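PDB 5GZT: chitinase from Paenibacillus sp. FPU-7, which probably cuts chitin and chitodextrins at internal sites by random endo-hydrolysis of their N-acetyl-beta-D-glucosaminide (1->4)-beta-linkages. Local coordinates for residues 963-975 with 994-1006. Numbering follows the deposited sequence.
Sequences DYMSVMTYDYHGS and GDFSADSVLTAYR
Tyr972 and Phe996 meet where a strand of the second glycoside hydrolase family 18 TIM barrel, 964-967, runs out into a loop and the chain returns to start the helix 998-1007. Strand and helix run nearly antiparallel, as expected of a barrel strand and the helix that follows it. The phenol of Tyr972 is sandwiched between Tyr970 CA, which sits over the centre of one face, and Phe996 CB, which presses on the other in a CH-pi contact, 3.6 Å from the ring centroid. The two rings are nearly parallel, at 19°, but with a large offset, and it is CB of Phe996 rather than its ring that sits on the tyrosine face. With CG anti to its carbonyl carbon (chi1 -57°), Tyr972 sends its ring along the start of the helix, bringing OH to 3.0 Å from Ala998 N, at an angle too poor for a hydrogen bond, and CE1 to Val1001 CG2. Cutting this side chain back to an alanine would probably open a gap between Tyr970 CA and Phe996 CB and leave Val1001 CG2 without its aromatic neighbour. Ser997 and Ser1000 close the helix start with a capping box, each side chain accepting from the other's backbone N; Thr988 is a further polar partner of Ser997.

Back along the chain toward the strand the contact turns apolar. Thr969 lays CG2 against Ala998 CA while its OG1 bonds to Gly1018 O of the next strand. Val967 spreads its methyls: CG1 goes to Val1001 CG1 at 3.9 Å, and CG2 meets Leu1002 CD2 at 3.7 Å while resting over a face of the Tyr1005 ring. Met965 brings SD to the edge of that same ring in a Met-aromatic contact; the Tyr1005 hydroxyl reaches Ala944 O.

At the loop end, His973 NE2 donates to the syn lone pair of Asp995 OD1 at 2.7 Å, nearly straight at 163°.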
ATOM      1  N   ASP B 963      21.220 -30.320  29.360  1.00 12.82           N
ATOM      2  CA  ASP B 963      22.153 -29.277  29.676  1.00 13.76           C
ATOM      3  C   ASP B 963      22.158 -28.187  28.593  1.00 14.06           C
ATOM      4  O   ASP B 963      22.277 -27.039  28.887  1.00 14.46           O
ATOM      5  CB  ASP B 963      23.544 -29.862  29.883  1.00 15.10           C
ATOM      6  CG  ASP B 963      23.615 -30.668  31.147  1.00 16.86           C
ATOM      7  OD1 ASP B 963      23.150 -31.811  31.133  1.00 17.58           O
ATOM      8  OD2 ASP B 963      24.041 -30.142  32.184  1.00 18.59           O
ATOM      9  N   TYR B 964      22.020 -28.565  27.335  1.00 12.35           N
ATOM     10  CA  TYR B 964      21.927 -27.614  26.239  1.00 12.44           C
ATOM     11  C   TYR B 964      21.504 -28.422  25.020  1.00 12.58           C
ATOM     12  O   TYR B 964      21.591 -29.709  25.027  1.00 10.80           O
ATOM     13  CB  TYR B 964      23.296 -26.858  25.993  1.00 13.16           C
ATOM     14  CG  TYR B 964      24.491 -27.810  26.088  1.00 12.84           C
ATOM     15  CD1 TYR B 964      24.927 -28.490  24.996  1.00 13.07           C
ATOM     16  CD2 TYR B 964      25.113 -28.070  27.263  1.00 12.56           C
ATOM     17  CE1 TYR B 964      25.931 -29.442  25.093  1.00 12.83           C
ATOM     18  CE2 TYR B 964      26.173 -28.956  27.334  1.00 11.56           C
ATOM     19  CZ  TYR B 964      26.568 -29.646  26.270  1.00 11.74           C
ATOM     20  OH  TYR B 964      27.587 -30.620  26.313  1.00 13.59           O
ATOM     21  N   MET B 965      21.125 -27.694  23.967  1.00 12.19           N
ATOM     22  CA  MET B 965      20.893 -28.205  22.600  1.00 14.52           C
ATOM     23  C   MET B 965      21.983 -27.614  21.738  1.00 14.85           C
ATOM     24  O   MET B 965      22.109 -26.387  21.744  1.00 15.89           O
ATOM     25  CB  MET B 965      19.534 -27.721  22.076  1.00 15.03           C
ATOM     26  CG  MET B 965      18.402 -28.118  22.991  1.00 18.36           C
ATOM     27  SD  MET B 965      16.909 -27.440  22.276  1.00 17.44           S
ATOM     28  CE  MET B 965      15.761 -27.949  23.534  1.00 17.73           C
ATOM     29  N   SER B 966      22.755 -28.430  21.021  1.00 12.96           N
ATOM     30  CA  SER B 966      23.768 -27.955  20.090  1.00 15.60           C
ATOM     31  C   SER B 966      23.050 -27.759  18.776  1.00 17.98           C
ATOM     32  O   SER B 966      22.687 -28.765  18.114  1.00 16.16           O
ATOM     33  CB  SER B 966      24.923 -28.959  19.978  1.00 17.86           C
ATOM     34  OG  SER B 966      25.683 -29.022  21.184  1.00 15.46           O
ATOM     35  N   VAL B 967      22.664 -26.495  18.447  1.00 15.73           N
ATOM     36  CA  VAL B 967      21.809 -26.279  17.326  1.00 14.81           C
ATOM     37  C   VAL B 967      22.714 -26.152  16.077  1.00 15.91           C
ATOM     38  O   VAL B 967      23.707 -25.366  16.031  1.00 16.56           O
ATOM     39  CB  VAL B 967      20.941 -25.000  17.451  1.00 15.30           C
ATOM     40  CG1 VAL B 967      19.902 -24.885  16.307  1.00 15.05           C
ATOM     41  CG2 VAL B 967      20.250 -25.000  18.783  1.00 14.83           C
ATOM     42  N   MET B 968      22.347 -26.940  15.062  1.00 15.62           N
ATOM     43  CA  MET B 968      23.099 -27.045  13.812  1.00 18.95           C
ATOM     44  C   MET B 968      22.702 -25.852  12.907  1.00 17.52           C
ATOM     45  O   MET B 968      21.933 -25.999  11.957  1.00 17.30           O
ATOM     46  CB  MET B 968      22.827 -28.450  13.166  1.00 21.02           C
ATOM     47  CG  MET B 968      23.503 -29.554  14.024  1.00 24.63           C
ATOM     48  SD  MET B 968      23.258 -31.213  13.287  1.00 29.16           S
ATOM     49  CE  MET B 968      21.546 -31.553  13.534  1.00 22.47           C
ATOM     50  N   THR B 969      23.263 -24.689  13.239  1.00 16.49           N
ATOM     51  CA  THR B 969      22.960 -23.410  12.580  1.00 17.66           C
ATOM     52  C   THR B 969      23.906 -23.348  11.352  1.00 18.78           C
ATOM     53  O   THR B 969      24.899 -22.558  11.286  1.00 18.86           O
ATOM     54  CB  THR B 969      23.188 -22.258  13.589  1.00 16.01           C
ATOM     55  OG1 THR B 969      24.438 -22.466  14.248  1.00 17.96           O
ATOM     56  CG2 THR B 969      22.033 -22.195  14.600  1.00 16.42           C
ATOM     57  N   TYR B 970      23.649 -24.282  10.434  1.00 21.55           N
ATOM     58  CA  TYR B 970      24.453 -24.484   9.218  1.00 21.30           C
ATOM     59  C   TYR B 970      23.732 -25.441   8.278  1.00 20.97           C
ATOM     60  O   TYR B 970      22.613 -25.833   8.580  1.00 22.57           O
ATOM     61  CB  TYR B 970      25.899 -24.804   9.525  1.00 21.96           C
ATOM     62  CG  TYR B 970      26.132 -25.965  10.472  1.00 24.65           C
ATOM     63  CD1 TYR B 970      25.797 -27.286  10.107  1.00 25.24           C
ATOM     64  CD2 TYR B 970      26.738 -25.766  11.680  1.00 24.24           C
ATOM     65  CE1 TYR B 970      26.070 -28.368  10.968  1.00 24.46           C
ATOM     66  CE2 TYR B 970      26.967 -26.823  12.552  1.00 27.33           C
ATOM     67  CZ  TYR B 970      26.633 -28.094  12.200  1.00 25.80           C
ATOM     68  OH  TYR B 970      26.919 -29.033  13.087  1.00 27.85           O
ATOM     69  N   ASP B 971      24.270 -25.731   7.091  1.00 25.28           N
ATOM     70  CA  ASP B 971      23.562 -26.517   6.068  1.00 21.86           C
ATOM     71  C   ASP B 971      22.221 -25.976   5.683  1.00 22.52           C
ATOM     72  O   ASP B 971      21.331 -26.744   5.274  1.00 21.79           O
ATOM     73  CB  ASP B 971      23.318 -27.964   6.518  1.00 25.17           C
ATOM     74  CG  ASP B 971      24.576 -28.724   6.845  1.00 27.13           C
ATOM     75  OD1 ASP B 971      25.619 -28.511   6.216  1.00 30.06           O
ATOM     76  OD2 ASP B 971      24.536 -29.579   7.786  1.00 29.10           O
ATOM     77  N   TYR B 972      22.038 -24.659   5.779  1.00 21.54           N
ATOM     78  CA  TYR B 972      20.774 -24.056   5.410  1.00 23.20           C
ATOM     79  C   TYR B 972      20.407 -24.163   3.901  1.00 25.35           C
ATOM     80  O   TYR B 972      19.233 -24.164   3.536  1.00 23.69           O
ATOM     81  CB  TYR B 972      20.771 -22.570   5.775  1.00 24.02           C
ATOM     82  CG  TYR B 972      21.030 -22.199   7.239  1.00 23.07           C
ATOM     83  CD1 TYR B 972      20.469 -22.897   8.288  1.00 20.83           C
ATOM     84  CD2 TYR B 972      21.702 -21.007   7.536  1.00 21.74           C
ATOM     85  CE1 TYR B 972      20.713 -22.522   9.591  1.00 20.56           C
ATOM     86  CE2 TYR B 972      21.927 -20.607   8.819  1.00 21.60           C
ATOM     87  CZ  TYR B 972      21.375 -21.368   9.859  1.00 21.23           C
ATOM     88  OH  TYR B 972      21.602 -20.979  11.145  1.00 19.30           O
ATOM     89  N   HIS B 973      21.439 -24.115   3.072  1.00 26.76           N
ATOM     90  CA  HIS B 973      21.308 -24.111   1.633  1.00 29.39           C
ATOM     91  C   HIS B 973      22.463 -24.922   1.090  1.00 30.60           C
ATOM     92  O   HIS B 973      23.512 -25.057   1.767  1.00 24.51           O
ATOM     93  CB  HIS B 973      21.352 -22.682   1.125  1.00 23.78           C
ATOM     94  CG  HIS B 973      20.183 -21.894   1.558  1.00 23.10           C
ATOM     95  ND1 HIS B 973      18.891 -22.238   1.224  1.00 24.34           N
ATOM     96  CD2 HIS B 973      20.089 -20.828   2.375  1.00 22.85           C
ATOM     97  CE1 HIS B 973      18.053 -21.350   1.727  1.00 25.14           C
ATOM     98  NE2 HIS B 973      18.756 -20.485   2.438  1.00 28.45           N
ATOM     99  N   GLY B 974      22.251 -25.485  -0.109  1.00 33.15           N
ATOM    100  CA  GLY B 974      23.357 -26.214  -0.821  1.00 38.11           C
ATOM    101  C   GLY B 974      22.890 -26.807  -2.162  1.00 40.60           C
ATOM    102  O   GLY B 974      21.892 -26.355  -2.707  1.00 38.37           O
ATOM    103  N   SER B 975      23.538 -27.882  -2.616  1.00 41.53           N
ATOM    104  CA  SER B 975      23.383 -28.400  -4.019  1.00 46.55           C
ATOM    105  C   SER B 975      22.006 -28.934  -4.372  1.00 42.05           C
ATOM    106  O   SER B 975      21.629 -28.942  -5.529  1.00 54.51           O
ATOM    107  CB  SER B 975      24.469 -29.444  -4.339  1.00 41.71           C
ATOM    108  OG  SER B 975      24.466 -30.511  -3.415  1.00 41.67           O
ATOM    109  N   GLY B 994      13.398 -13.206   5.259  1.00 29.04           N
ATOM    110  CA  GLY B 994      12.755 -14.451   5.712  1.00 28.92           C
ATOM    111  C   GLY B 994      13.725 -15.656   5.671  1.00 26.90           C
ATOM    112  O   GLY B 994      13.330 -16.714   6.102  1.00 26.93           O
ATOM    113  N   ASP B 995      14.963 -15.462   5.241  1.00 22.16           N
ATOM    114  CA  ASP B 995      15.920 -16.545   5.080  1.00 25.75           C
ATOM    115  C   ASP B 995      16.563 -17.016   6.427  1.00 27.54           C
ATOM    116  O   ASP B 995      16.435 -16.354   7.472  1.00 26.54           O
ATOM    117  CB  ASP B 995      17.016 -16.135   4.084  1.00 25.96           C
ATOM    118  CG  ASP B 995      17.568 -17.313   3.225  1.00 27.12           C
ATOM    119  OD1 ASP B 995      17.331 -18.521   3.543  1.00 26.11           O
ATOM    120  OD2 ASP B 995      18.327 -17.008   2.271  1.00 28.66           O
ATOM    121  N   PHE B 996      17.183 -18.191   6.380  1.00 24.54           N
ATOM    122  CA  PHE B 996      17.786 -18.815   7.583  1.00 24.76           C
ATOM    123  C   PHE B 996      19.017 -18.142   8.058  1.00 21.50           C
ATOM    124  O   PHE B 996      19.895 -17.787   7.287  1.00 24.97           O
ATOM    125  CB  PHE B 996      18.220 -20.266   7.283  1.00 25.20           C
ATOM    126  CG  PHE B 996      17.090 -21.203   7.174  1.00 28.35           C
ATOM    127  CD1 PHE B 996      16.521 -21.752   8.323  1.00 31.98           C
ATOM    128  CD2 PHE B 996      16.559 -21.571   5.912  1.00 32.96           C
ATOM    129  CE1 PHE B 996      15.422 -22.619   8.231  1.00 35.37           C
ATOM    130  CE2 PHE B 996      15.483 -22.454   5.823  1.00 35.10           C
ATOM    131  CZ  PHE B 996      14.918 -22.983   6.984  1.00 36.52           C
ATOM    132  N   SER B 997      19.073 -17.939   9.354  1.00 22.53           N
ATOM    133  CA  SER B 997      20.331 -17.600   9.991  1.00 20.80           C
ATOM    134  C   SER B 997      20.360 -18.165  11.376  1.00 16.66           C
ATOM    135  O   SER B 997      19.326 -18.531  11.902  1.00 20.68           O
ATOM    136  CB  SER B 997      20.487 -16.057  10.034  1.00 18.21           C
ATOM    137  OG  SER B 997      19.428 -15.481  10.721  1.00 17.14           O
ATOM    138  N   ALA B 998      21.503 -18.081  12.021  1.00 17.11           N
ATOM    139  CA  ALA B 998      21.595 -18.411  13.437  1.00 17.47           C
ATOM    140  C   ALA B 998      20.579 -17.603  14.227  1.00 17.16           C
ATOM    141  O   ALA B 998      19.906 -18.126  15.099  1.00 16.23           O
ATOM    142  CB  ALA B 998      22.979 -18.163  13.974  1.00 18.68           C
ATOM    143  N   ASP B 999      20.510 -16.301  13.950  1.00 17.41           N
ATOM    144  CA  ASP B 999      19.591 -15.379  14.618  1.00 16.24           C
ATOM    145  C   ASP B 999      18.195 -15.841  14.446  1.00 16.29           C
ATOM    146  O   ASP B 999      17.452 -15.945  15.458  1.00 22.71           O
ATOM    147  CB  ASP B 999      19.808 -13.915  14.074  1.00 20.14           C
ATOM    148  CG  ASP B 999      18.932 -12.909  14.749  1.00 21.41           C
ATOM    149  OD1 ASP B 999      18.888 -12.893  15.996  1.00 23.41           O
ATOM    150  OD2 ASP B 999      18.192 -12.200  14.036  1.00 24.75           O
ATOM    151  N   SER B1000      17.766 -16.125  13.210  1.00 18.18           N
ATOM    152  CA  SER B1000      16.384 -16.496  12.981  1.00 18.86           C
ATOM    153  C   SER B1000      16.078 -17.849  13.608  1.00 18.53           C
ATOM    154  O   SER B1000      15.009 -18.000  14.252  1.00 20.31           O
ATOM    155  CB  SER B1000      15.999 -16.572  11.502  1.00 19.42           C
ATOM    156  OG  SER B1000      16.571 -17.675  10.837  1.00 22.02           O
ATOM    157  N   VAL B1001      17.014 -18.777  13.499  1.00 15.75           N
ATOM    158  CA  VAL B1001      16.779 -20.140  14.085  1.00 16.43           C
ATOM    159  C   VAL B1001      16.713 -20.136  15.610  1.00 15.53           C
ATOM    160  O   VAL B1001      15.772 -20.643  16.264  1.00 15.78           O
ATOM    161  CB  VAL B1001      17.876 -21.102  13.607  1.00 17.35           C
ATOM    162  CG1 VAL B1001      17.719 -22.453  14.271  1.00 17.54           C
ATOM    163  CG2 VAL B1001      17.778 -21.292  12.148  1.00 18.78           C
ATOM    164  N   LEU B1002      17.697 -19.467  16.196  1.00 17.00           N
ATOM    165  CA  LEU B1002      17.771 -19.417  17.666  1.00 15.99           C
ATOM    166  C   LEU B1002      16.697 -18.543  18.260  1.00 17.38           C
ATOM    167  O   LEU B1002      16.166 -18.855  19.381  1.00 14.73           O
ATOM    168  CB  LEU B1002      19.148 -19.036  18.074  1.00 16.12           C
ATOM    169  CG  LEU B1002      20.196 -20.025  17.634  1.00 15.83           C
ATOM    170  CD1 LEU B1002      21.578 -19.424  17.813  1.00 16.55           C
ATOM    171  CD2 LEU B1002      20.089 -21.304  18.426  1.00 18.97           C
ATOM    172  N   THR B1003      16.200 -17.536  17.491  1.00 15.63           N
ATOM    173  CA  THR B1003      14.984 -16.877  17.919  1.00 15.41           C
ATOM    174  C   THR B1003      13.787 -17.783  17.920  1.00 15.58           C
ATOM    175  O   THR B1003      12.976 -17.739  18.880  1.00 16.78           O
ATOM    176  CB  THR B1003      14.717 -15.608  17.045  1.00 17.07           C
ATOM    177  OG1 THR B1003      15.816 -14.735  17.237  1.00 16.76           O
ATOM    178  CG2 THR B1003      13.463 -14.882  17.408  1.00 20.25           C
ATOM    179  N   ALA B1004      13.587 -18.559  16.854  1.00 17.75           N
ATOM    180  CA  ALA B1004      12.488 -19.458  16.793  1.00 18.41           C
ATOM    181  C   ALA B1004      12.565 -20.487  17.893  1.00 18.30           C
ATOM    182  O   ALA B1004      11.566 -20.843  18.444  1.00 17.93           O
ATOM    183  CB  ALA B1004      12.440 -20.177  15.473  1.00 21.32           C
ATOM    184  N   TYR B1005      13.737 -20.972  18.244  1.00 18.36           N
ATOM    185  CA  TYR B1005      13.804 -21.889  19.435  1.00 17.65           C
ATOM    186  C   TYR B1005      13.318 -21.194  20.718  1.00 17.23           C
ATOM    187  O   TYR B1005      12.547 -21.749  21.583  1.00 17.60           O
ATOM    188  CB  TYR B1005      15.233 -22.411  19.651  1.00 17.27           C
ATOM    189  CG  TYR B1005      15.586 -23.659  18.878  1.00 17.97           C
ATOM    190  CD1 TYR B1005      15.618 -23.677  17.484  1.00 18.39           C
ATOM    191  CD2 TYR B1005      15.967 -24.814  19.546  1.00 17.63           C
ATOM    192  CE1 TYR B1005      15.944 -24.838  16.769  1.00 18.42           C
ATOM    193  CE2 TYR B1005      16.298 -25.976  18.837  1.00 17.52           C
ATOM    194  CZ  TYR B1005      16.289 -26.000  17.491  1.00 17.12           C
ATOM    195  OH  TYR B1005      16.682 -27.166  16.870  1.00 19.27           O
ATOM    196  N   ARG B1006      13.718 -19.944  20.846  1.00 15.79           N
ATOM    197  CA  ARG B1006      13.310 -19.173  22.014  1.00 16.33           C
ATOM    198  C   ARG B1006      11.839 -18.885  22.021  1.00 16.17           C
ATOM    199  O   ARG B1006      11.238 -18.914  23.119  1.00 15.74           O
ATOM    200  CB  ARG B1006      14.155 -17.874  22.191  1.00 16.63           C
ATOM    201  CG  ARG B1006      15.532 -18.176  22.822  1.00 19.06           C
ATOM    202  CD  ARG B1006      16.515 -16.981  22.725  1.00 19.91           C
ATOM    203  NE  ARG B1006      16.933 -16.789  21.356  1.00 19.09           N
ATOM    204  CZ  ARG B1006      17.747 -15.799  20.964  1.00 19.72           C
ATOM    205  NH1 ARG B1006      18.275 -14.934  21.850  1.00 19.18           N
ATOM    206  NH2 ARG B1006      18.067 -15.683  19.683  1.00 17.37           N
TER